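Local coordinates for protein Poly(Beta-D-mannuronate) lyase (Pseudopedobacter saltans, PDB 7O79) that probably cleaves alginate at its mannuronate units by beta-elimination, as a family 6 polysaccharide lyase built on a right-handed parallel beta-helix, at residues V156-F161 and I195-F200; K219-T224 and T241-F246; C284-E289 and D346-L351. All coordinates share one frame; numbering follows the deposited sequence.

Contact 1: residues V156-F161 and I195-F200; sequences VQYCYF and IKNNLF
Asn198 sets its CG anti to its own carbonyl carbon (chi1 -58°), and chi2 of -72° then turns the amide so that OD1 and ND2 face segment 156-161. Phe161 and Phe200 share that first torsion, and with similar chi2 angles their rings lie side by side, pointing the same way. The amide of Asn198 bridges a bend in the neighbouring chain. Asn198 OD1 accepts from Cys159 N at 2.8 Å, in the carbonyl plane and on a lone pair, while Asn198 ND2 gives an almost straight bond to Val156 O at 3.1 Å. Val156 O is thus gripped twice, since Lys196 N also donates to it, 3.0 Å away. An alanine at Asn198 would probably leave Cys159 N without this acceptor and the turn between the two strand pieces freer to shift. Beyond the turn, parallel pairing resumes with Leu199 N to Cys159 O and Phe161 N to Leu199 O. The two phenylalanine rings are near parallel (19°) but slid apart, with Phe161 CD1 3.9 Å from Phe200 CE2, above the Phe200 ring toward its rim. On the other face Lys196 NZ reaches Gln157 OE1 at 3.0 Å, and Gln157 NE2 bonds to Gln130. Strands 155-162 and 194-201 are successive rungs of the beta-helix, flanked by strands 128-135 and 219-226; Phe134 and Phe175 meet the Phe161 ring.

Contact 2: residues K219-T224 and T241-F246; sequences KVIGNT and TIEENF
Thr241 packs its CB against Lys219 CD at 3.7 Å, and its OG1 shares a water with Lys219 NZ; its backbone O receives Val220 N. Next comes Ile242, whose CG1 lies 4.1 Å from Val220 CB on the face turned away from Thr241. Glu243 returns to the Thr241 face, where Ile221 CD1 fits against both Thr241 CG2 and Glu243 CB; Ile221 chi2, at -55°, turns CD1 to that place. The backbone of Glu243 gives N to Val220 O and takes Gly222 N on its O. At Glu244 the chain bends with positive phi, beside Gly222, which bends alike, and Gly222 CA makes a CA-H...O contact of 3.1 Å to Glu244 O. Asn245 then lays its amide beside that of Asn223, nearly coplanar with it (6°). Asn245 OD1 accepts from both Asn223 N and Asn223 ND2, each at 3.0 Å, and Asn245 ND2 reaches Val220 O from above its carbonyl plane, 3.1 Å away. Phe246 closes the pairing through its N to Asn223 O at 2.8 Å. The two amides belong to a hydrogen-bonded row of asparagines of the kind known from parallel beta-helices: Asn223 OD1 accepts from the backbone N of Asn198 and Asn223 ND2 donates to Ile195 O, and Asn245 ND2 to Asn270 OD1. Such a chain satisfies buried amides and turn backbone together, and its aligned dipoles probably polarise each amide in the row.

Contact 3: residues C284-E289 and D346-L351; sequences CGEYIE and DQRMLL
A classic beta bulge joins two long loops that rise from the beta-helix: Met349 and Leu350 both face Gly285, which pairs with Leu350 in a single antiparallel bridge. Gly285 N donates to Leu350 O at 2.9 Å, on a lone pair, and Leu350 N returns to Gly285 O at 2.8 Å. Arg348 is the centre of an inverse gamma turn, whose Gln347 O takes Met349 N on one face of its plane and Tyr287 N on the opposite one. The Gln347 amide crosses toward the tyrosine, NE2 giving 2.8 Å to Tyr287 O and lying at the ring edge, 3.5 Å from CD2, while Gln347 OE1 accepts from Leu292 N. Glu286 CG stands anti to the backbone N (chi1 -171°) and the chain runs on extended; Glu286 OE2 accepts from Gln347 N at 3.0 Å and salt-bridges to Arg311. Met349 SD packs on Tyr287 CB at 3.7 Å and lies obliquely to the Tyr287 ring, a Met-aromatic contact, while Leu350 CD1 packs on Glu286 O at 3.4 Å. Water joins Cys284 O to Arg348 NE. Segment 284-289 directly follows strand 280-283, the other loop links strands 333-337 and 356-364, and Phe385 meets the Tyr287 ring edge-to-face.

Contacts 1 and 2 lie along one face of the parallel beta-helix, their centres 10 Å apart, and they touch: strand 194-201 of contact 1 is the direct neighbour of strand 219-226 of contact 2. Four consecutive rungs, 155-162, 194-201, 219-226 and 241-248, are therefore stitched together in chain order. Contact 3 comes last along the chain and is set apart, about 28 Å from contact 2 and 34 Å from contact 1 between centres, with no atoms touching. It belongs to loops of later coils, one directly after strand 280-283, the other between strands 333-337 and 356-364. The repeating coils thus form the body of the helix, and the irregular loops project from it.

Contact 1: residues V156-F161 and I195-F200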
loop_
_atom_site.group_PDB
_atom_site.type_symbol
_atom_site.label_atom_id
_atom_site.label_comp_id
_atom_site.label_asym_id
_atom_site.label_seq_id
_atom_site.Cartn_x
_atom_site.Cartn_y
_atom_site.Cartn_z
ATOM N N VAL A 156 -1.944 1.937 -9.441
ATOM C CA VAL A 156 -0.701 2.688 -9.347
ATOM C C VAL A 156 0.415 1.730 -9.762
ATOM O O VAL A 156 0.619 0.702 -9.106
ATOM C CB VAL A 156 -0.459 3.218 -7.920
ATOM C CG1 VAL A 156 0.947 3.832 -7.796
ATOM C CG2 VAL A 156 -1.566 4.190 -7.484
ATOM N N GLN A 157 1.113 2.038 -10.860
ATOM C CA GLN A 157 2.116 1.113 -11.370
ATOM C C GLN A 157 3.318 1.863 -11.919
ATOM O O GLN A 157 3.202 3.002 -12.372
ATOM C CB GLN A 157 1.518 0.172 -12.439
ATOM C CG GLN A 157 0.970 0.870 -13.658
ATOM C CD GLN A 157 0.332 -0.107 -14.635
ATOM O OE1 GLN A 157 0.190 -1.287 -14.337
ATOM N NE2 GLN A 157 -0.069 0.390 -15.803
ATOM N N TYR A 158 4.483 1.203 -11.872
ATOM C CA TYR A 158 5.727 1.759 -12.407
ATOM C C TYR A 158 6.039 3.123 -11.822
ATOM O O TYR A 158 6.612 3.989 -12.493
ATOM C CB TYR A 158 5.719 1.838 -13.940
ATOM C CG TYR A 158 5.256 0.580 -14.628
ATOM C CD1 TYR A 158 5.974 -0.597 -14.502
ATOM C CD2 TYR A 158 4.143 0.581 -15.452
ATOM C CE1 TYR A 158 5.566 -1.755 -15.144
ATOM C CE2 TYR A 158 3.729 -0.570 -16.104
ATOM C CZ TYR A 158 4.440 -1.728 -15.944
ATOM O OH TYR A 158 4.036 -2.876 -16.593
ATOM N N CYS A 159 5.689 3.322 -10.558
ATOM C CA CYS A 159 6.078 4.537 -9.874
ATOM C C CYS A 159 7.290 4.286 -8.982
ATOM O O CYS A 159 7.702 3.151 -8.726
ATOM C CB CYS A 159 4.902 5.102 -9.068
ATOM S SG CYS A 159 3.588 5.755 -10.136
ATOM N N TYR A 160 7.863 5.387 -8.509
ATOM C CA TYR A 160 9.100 5.369 -7.743
ATOM C C TYR A 160 8.882 6.173 -6.467
ATOM O O TYR A 160 8.560 7.368 -6.531
ATOM C CB TYR A 160 10.234 5.948 -8.596
ATOM C CG TYR A 160 11.625 5.848 -8.017
ATOM C CD1 TYR A 160 11.957 4.864 -7.092
ATOM C CD2 TYR A 160 12.621 6.739 -8.418
ATOM C CE1 TYR A 160 13.244 4.768 -6.584
ATOM C CE2 TYR A 160 13.910 6.658 -7.903
ATOM C CZ TYR A 160 14.214 5.670 -6.998
ATOM O OH TYR A 160 15.488 5.593 -6.498
ATOM N N PHE A 161 9.059 5.524 -5.309
ATOM C CA PHE A 161 8.891 6.169 -4.005
ATOM C C PHE A 161 10.220 6.096 -3.261
ATOM O O PHE A 161 10.656 5.011 -2.863
ATOM C CB PHE A 161 7.762 5.525 -3.194
ATOM C CG PHE A 161 6.463 5.391 -3.955
ATOM C CD1 PHE A 161 6.234 4.302 -4.782
ATOM C CD2 PHE A 161 5.482 6.373 -3.849
ATOM C CE1 PHE A 161 5.045 4.172 -5.488
ATOM C CE2 PHE A 161 4.282 6.253 -4.549
ATOM C CZ PHE A 161 4.070 5.153 -5.384
ATOM N N ILE A 195 -1.608 -2.100 -6.664
ATOM C CA ILE A 195 -0.280 -1.540 -6.441
ATOM C C ILE A 195 0.686 -2.482 -7.148
ATOM O O ILE A 195 0.962 -3.576 -6.644
ATOM C CB ILE A 195 0.055 -1.442 -4.947
ATOM C CG1 ILE A 195 -0.959 -0.559 -4.192
ATOM C CG2 ILE A 195 1.495 -0.956 -4.765
ATOM C CD1 ILE A 195 -0.723 -0.578 -2.644
ATOM N N LYS A 196 1.207 -2.086 -8.310
ATOM C CA LYS A 196 1.867 -3.054 -9.181
ATOM C C LYS A 196 3.155 -2.492 -9.763
ATOM O O LYS A 196 3.191 -1.346 -10.209
ATOM C CB LYS A 196 0.926 -3.490 -10.310
ATOM C CG LYS A 196 1.528 -4.477 -11.342
ATOM C CD LYS A 196 0.504 -4.713 -12.471
ATOM C CE LYS A 196 1.155 -5.165 -13.787
ATOM N NZ LYS A 196 1.506 -3.968 -14.643
ATOM N N ASN A 197 4.215 -3.309 -9.734
ATOM C CA ASN A 197 5.491 -2.988 -10.380
ATOM C C ASN A 197 5.985 -1.605 -9.983
ATOM O O ASN A 197 6.435 -0.827 -10.822
ATOM C CB ASN A 197 5.408 -3.094 -11.915
ATOM C CG ASN A 197 5.068 -4.482 -12.398
ATOM O OD1 ASN A 197 5.428 -5.474 -11.772
ATOM N ND2 ASN A 197 4.410 -4.564 -13.544
ATOM N N ASN A 198 5.921 -1.297 -8.686
ATOM C CA ASN A 198 6.522 -0.068 -8.184
ATOM C C ASN A 198 7.834 -0.377 -7.465
ATOM O O ASN A 198 8.057 -1.494 -6.982
ATOM C CB ASN A 198 5.577 0.664 -7.227
ATOM C CG ASN A 198 4.255 0.997 -7.864
ATOM O OD1 ASN A 198 4.167 1.881 -8.715
ATOM N ND2 ASN A 198 3.222 0.236 -7.503
ATOM N N LEU A 199 8.689 0.635 -7.384
ATOM C CA LEU A 199 9.960 0.569 -6.670
ATOM C C LEU A 199 9.907 1.453 -5.429
ATOM O O LEU A 199 9.644 2.658 -5.522
ATOM C CB LEU A 199 11.108 0.996 -7.577
ATOM C CG LEU A 199 12.507 1.012 -6.959
ATOM C CD1 LEU A 199 12.928 -0.355 -6.446
ATOM C CD2 LEU A 199 13.531 1.509 -7.967
ATOM N N PHE A 200 10.245 0.897 -4.284
ATOM C CA PHE A 200 10.324 1.634 -3.051
ATOM C C PHE A 200 11.790 1.595 -2.579
ATOM O O PHE A 200 12.365 0.546 -2.505
ATOM C CB PHE A 200 9.464 1.028 -1.960
ATOM C CG PHE A 200 8.010 0.936 -2.277
ATOM C CD1 PHE A 200 7.520 -0.042 -3.105
ATOM C CD2 PHE A 200 7.122 1.777 -1.681
ATOM C CE1 PHE A 200 6.180 -0.132 -3.363
ATOM C CE2 PHE A 200 5.788 1.692 -1.944
ATOM C CZ PHE A 200 5.317 0.742 -2.782
#

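Contact 2: residues K219-T224 and T241-F246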
loop_
_atom_site.group_PDB
_atom_site.type_symbol
_atom_site.label_atom_id
_atom_site.label_comp_id
_atom_site.label_asym_id
_atom_site.label_seq_id
_atom_site.Cartn_x
_atom_site.Cartn_y
_atom_site.Cartn_z
ATOM N N LYS A 219 -4.702 -5.816 -5.079
ATOM C CA LYS A 219 -3.567 -6.507 -5.655
ATOM C C LYS A 219 -2.239 -5.786 -5.439
ATOM O O LYS A 219 -2.028 -4.733 -5.969
ATOM C CB LYS A 219 -3.765 -6.688 -7.145
ATOM C CG LYS A 219 -5.135 -7.146 -7.543
ATOM C CD LYS A 219 -5.313 -8.550 -7.065
ATOM C CE LYS A 219 -6.144 -9.405 -7.984
ATOM N NZ LYS A 219 -7.420 -9.678 -7.318
ATOM N N VAL A 220 -1.334 -6.423 -4.717
ATOM C CA VAL A 220 -0.004 -5.916 -4.438
ATOM C C VAL A 220 0.906 -6.900 -5.177
ATOM O O VAL A 220 1.195 -7.944 -4.686
ATOM C CB VAL A 220 0.267 -5.835 -2.941
ATOM C CG1 VAL A 220 1.607 -5.224 -2.699
ATOM C CG2 VAL A 220 -0.780 -4.983 -2.278
ATOM N N ILE A 221 1.328 -6.505 -6.376
ATOM C CA ILE A 221 1.953 -7.405 -7.353
ATOM C C ILE A 221 3.266 -6.814 -7.844
ATOM O O ILE A 221 3.300 -5.662 -8.286
ATOM C CB ILE A 221 1.052 -7.650 -8.579
ATOM C CG1 ILE A 221 -0.385 -7.982 -8.203
ATOM C CG2 ILE A 221 1.631 -8.768 -9.447
ATOM C CD1 ILE A 221 -0.478 -9.145 -7.271
ATOM N N GLY A 222 4.337 -7.606 -7.790
ATOM C CA GLY A 222 5.547 -7.281 -8.537
ATOM C C GLY A 222 6.238 -5.994 -8.145
ATOM O O GLY A 222 6.899 -5.380 -8.984
ATOM N N ASN A 223 6.121 -5.577 -6.892
ATOM C CA ASN A 223 6.815 -4.406 -6.379
ATOM C C ASN A 223 8.184 -4.794 -5.820
ATOM O O ASN A 223 8.385 -5.909 -5.330
ATOM C CB ASN A 223 5.994 -3.749 -5.276
ATOM C CG ASN A 223 4.636 -3.284 -5.768
ATOM O OD1 ASN A 223 4.516 -2.239 -6.419
ATOM N ND2 ASN A 223 3.609 -4.084 -5.495
ATOM N N THR A 224 9.113 -3.844 -5.851
ATOM C CA THR A 224 10.444 -4.026 -5.281
ATOM C C THR A 224 10.608 -3.037 -4.133
ATOM O O THR A 224 10.470 -1.825 -4.333
ATOM C CB THR A 224 11.525 -3.822 -6.356
ATOM O OG1 THR A 224 11.455 -4.893 -7.304
ATOM C CG2 THR A 224 12.915 -3.823 -5.736
ATOM N N THR A 241 -4.452 -9.880 -2.353
ATOM C CA THR A 241 -3.440 -10.621 -3.099
ATOM C C THR A 241 -2.105 -9.902 -2.984
ATOM O O THR A 241 -1.994 -8.718 -3.321
ATOM C CB THR A 241 -3.837 -10.797 -4.566
ATOM O OG1 THR A 241 -5.017 -11.602 -4.650
ATOM C CG2 THR A 241 -2.719 -11.472 -5.348
ATOM N N ILE A 242 -1.097 -10.618 -2.495
ATOM C CA ILE A 242 0.255 -10.090 -2.341
ATOM C C ILE A 242 1.164 -11.111 -3.013
ATOM O O ILE A 242 1.413 -12.183 -2.457
ATOM C CB ILE A 242 0.628 -9.868 -0.869
ATOM C CG1 ILE A 242 -0.383 -8.904 -0.236
ATOM C CG2 ILE A 242 2.022 -9.253 -0.749
ATOM C CD1 ILE A 242 -0.172 -8.675 1.233
ATOM N N GLU A 243 1.640 -10.796 -4.217
ATOM C CA GLU A 243 2.300 -11.776 -5.073
ATOM C C GLU A 243 3.476 -11.170 -5.808
ATOM O O GLU A 243 3.417 -10.024 -6.247
ATOM C CB GLU A 243 1.340 -12.372 -6.113
ATOM C CG GLU A 243 0.248 -13.209 -5.511
ATOM C CD GLU A 243 -0.683 -13.809 -6.555
ATOM O OE1 GLU A 243 -1.449 -14.728 -6.184
ATOM O OE2 GLU A 243 -0.683 -13.322 -7.711
ATOM N N GLU A 244 4.532 -11.969 -5.950
ATOM C CA GLU A 244 5.661 -11.671 -6.835
ATOM C C GLU A 244 6.382 -10.382 -6.466
ATOM O O GLU A 244 6.964 -9.724 -7.335
ATOM C CB GLU A 244 5.221 -11.649 -8.300
ATOM C CG GLU A 244 4.832 -13.033 -8.817
ATOM C CD GLU A 244 3.856 -12.975 -9.977
ATOM O OE1 GLU A 244 2.782 -13.600 -9.878
ATOM O OE2 GLU A 244 4.157 -12.302 -10.984
ATOM N N ASN A 245 6.374 -10.028 -5.179
ATOM C CA ASN A 245 7.087 -8.854 -4.697
ATOM C C ASN A 245 8.499 -9.242 -4.277
ATOM O O ASN A 245 8.786 -10.404 -3.992
ATOM C CB ASN A 245 6.367 -8.197 -3.509
ATOM C CG ASN A 245 4.963 -7.745 -3.854
ATOM O OD1 ASN A 245 4.781 -6.701 -4.483
ATOM N ND2 ASN A 245 3.954 -8.527 -3.439
ATOM N N PHE A 246 9.385 -8.251 -4.261
ATOM C CA PHE A 246 10.763 -8.429 -3.825
ATOM C C PHE A 246 11.015 -7.471 -2.678
ATOM O O PHE A 246 10.883 -6.256 -2.843
ATOM C CB PHE A 246 11.756 -8.156 -4.950
ATOM C CG PHE A 246 11.737 -9.174 -6.054
ATOM C CD1 PHE A 246 12.589 -10.269 -6.019
ATOM C CD2 PHE A 246 10.915 -9.002 -7.163
ATOM C CE1 PHE A 246 12.595 -11.198 -7.047
ATOM C CE2 PHE A 246 10.918 -9.938 -8.198
ATOM C CZ PHE A 246 11.768 -11.028 -8.133
HETATM O O HOH W 1 -7.360 -10.303 -4.260
#

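Contact 3: residues C284-E289 and D346-L351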
loop_
_atom_site.group_PDB
_atom_site.type_symbol
_atom_site.label_atom_id
_atom_site.label_comp_id
_atom_site.label_asym_id
_atom_site.label_seq_id
_atom_site.Cartn_x
_atom_site.Cartn_y
_atom_site.Cartn_z
ATOM N N CYS A 284 -3.077 -12.723 15.094
ATOM C CA CYS A 284 -4.235 -13.329 15.737
ATOM C C CYS A 284 -5.455 -12.423 15.599
ATOM O O CYS A 284 -5.360 -11.196 15.700
ATOM C CB CYS A 284 -3.955 -13.597 17.218
ATOM S SG CYS A 284 -2.650 -14.798 17.556
ATOM N N GLY A 285 -6.597 -13.026 15.354
ATOM C CA GLY A 285 -7.816 -12.262 15.216
ATOM C C GLY A 285 -8.498 -12.065 16.553
ATOM O O GLY A 285 -8.168 -12.715 17.551
ATOM N N GLU A 286 -9.483 -11.175 16.555
ATOM C CA GLU A 286 -10.250 -10.882 17.756
ATOM C C GLU A 286 -11.593 -11.599 17.762
ATOM O O GLU A 286 -12.362 -11.504 16.800
ATOM C CB GLU A 286 -10.476 -9.381 17.917
ATOM C CG GLU A 286 -11.071 -9.116 19.286
ATOM C CD GLU A 286 -11.229 -7.661 19.612
ATOM O OE1 GLU A 286 -11.747 -6.886 18.774
ATOM O OE2 GLU A 286 -10.856 -7.310 20.743
ATOM N N TYR A 287 -11.880 -12.296 18.858
ATOM C CA TYR A 287 -13.190 -12.906 19.076
ATOM C C TYR A 287 -14.195 -11.838 19.495
ATOM O O TYR A 287 -13.917 -11.060 20.408
ATOM C CB TYR A 287 -13.071 -13.969 20.164
ATOM C CG TYR A 287 -14.350 -14.684 20.535
ATOM C CD1 TYR A 287 -14.911 -15.652 19.695
ATOM C CD2 TYR A 287 -15.001 -14.397 21.738
ATOM C CE1 TYR A 287 -16.083 -16.320 20.058
ATOM C CE2 TYR A 287 -16.158 -15.046 22.098
ATOM C CZ TYR A 287 -16.693 -16.011 21.270
ATOM O OH TYR A 287 -17.846 -16.654 21.658
ATOM N N ILE A 288 -15.359 -11.790 18.835
ATOM C CA ILE A 288 -16.369 -10.770 19.110
ATOM C C ILE A 288 -17.757 -11.343 19.342
ATOM O O ILE A 288 -18.701 -10.576 19.541
ATOM C CB ILE A 288 -16.436 -9.702 17.993
ATOM C CG1 ILE A 288 -17.033 -10.305 16.714
ATOM C CG2 ILE A 288 -15.084 -9.047 17.755
ATOM C CD1 ILE A 288 -17.472 -9.269 15.686
ATOM N N GLU A 289 -17.928 -12.666 19.308
ATOM C CA GLU A 289 -19.278 -13.209 19.390
ATOM C C GLU A 289 -19.919 -12.879 20.728
ATOM O O GLU A 289 -21.125 -12.624 20.797
ATOM C CB GLU A 289 -19.261 -14.720 19.158
ATOM C CG GLU A 289 -20.649 -15.385 19.200
ATOM C CD GLU A 289 -21.651 -14.764 18.228
ATOM O OE1 GLU A 289 -22.692 -14.243 18.693
ATOM O OE2 GLU A 289 -21.391 -14.764 17.004
ATOM N N ASP A 346 -9.366 -6.341 25.023
ATOM C CA ASP A 346 -9.423 -6.976 23.716
ATOM C C ASP A 346 -9.472 -8.483 23.907
ATOM O O ASP A 346 -9.099 -9.025 24.955
ATOM C CB ASP A 346 -8.221 -6.616 22.822
ATOM C CG ASP A 346 -6.910 -7.213 23.316
ATOM O OD1 ASP A 346 -6.734 -8.445 23.157
ATOM O OD2 ASP A 346 -6.023 -6.456 23.759
ATOM N N GLN A 347 -9.913 -9.163 22.863
ATOM C CA GLN A 347 -10.021 -10.608 22.851
ATOM C C GLN A 347 -9.219 -11.162 21.672
ATOM O O GLN A 347 -9.653 -12.080 20.983
ATOM C CB GLN A 347 -11.498 -11.024 22.821
ATOM C CG GLN A 347 -12.282 -10.358 23.982
ATOM C CD GLN A 347 -13.717 -10.851 24.194
ATOM O OE1 GLN A 347 -14.188 -10.884 25.322
ATOM N NE2 GLN A 347 -14.415 -11.206 23.118
ATOM N N ARG A 348 -8.028 -10.576 21.436
ATOM C CA ARG A 348 -7.129 -10.950 20.335
ATOM C C ARG A 348 -6.422 -12.282 20.585
ATOM O O ARG A 348 -5.205 -12.364 20.802
ATOM C CB ARG A 348 -6.118 -9.844 20.076
ATOM C CG ARG A 348 -6.741 -8.544 19.603
ATOM C CD ARG A 348 -5.738 -7.457 19.804
ATOM N NE ARG A 348 -4.587 -7.671 18.941
ATOM C CZ ARG A 348 -3.661 -6.749 18.728
ATOM N NH1 ARG A 348 -3.767 -5.572 19.352
ATOM N NH2 ARG A 348 -2.634 -7.011 17.924
ATOM N N MET A 349 -7.214 -13.329 20.483
ATOM C CA MET A 349 -6.866 -14.704 20.777
ATOM C C MET A 349 -7.261 -15.741 19.725
ATOM O O MET A 349 -7.129 -16.945 19.986
ATOM C CB MET A 349 -7.418 -15.041 22.163
ATOM C CG MET A 349 -8.942 -14.760 22.223
ATOM S SD MET A 349 -10.151 -15.739 21.491
ATOM C CE MET A 349 -10.113 -17.248 22.439
ATOM N N LEU A 350 -7.637 -15.333 18.515
ATOM C CA LEU A 350 -7.993 -16.276 17.464
ATOM C C LEU A 350 -6.724 -16.647 16.695
ATOM O O LEU A 350 -6.199 -15.847 15.919
ATOM C CB LEU A 350 -9.065 -15.680 16.552
ATOM C CG LEU A 350 -10.414 -15.425 17.245
ATOM C CD1 LEU A 350 -11.387 -14.755 16.299
ATOM C CD2 LEU A 350 -11.034 -16.716 17.823
ATOM N N LEU A 351 -6.236 -17.861 16.913
ATOM C CA LEU A 351 -5.072 -18.346 16.196
ATOM C C LEU A 351 -5.430 -18.608 14.731
ATOM O O LEU A 351 -6.544 -19.043 14.430
ATOM C CB LEU A 351 -4.573 -19.629 16.848
ATOM C CG LEU A 351 -4.077 -19.438 18.279
ATOM C CD1 LEU A 351 -3.661 -20.764 18.874
ATOM C CD2 LEU A 351 -2.902 -18.450 18.279
HETATM O O HOH W 2 -3.661 -9.756 17.201
#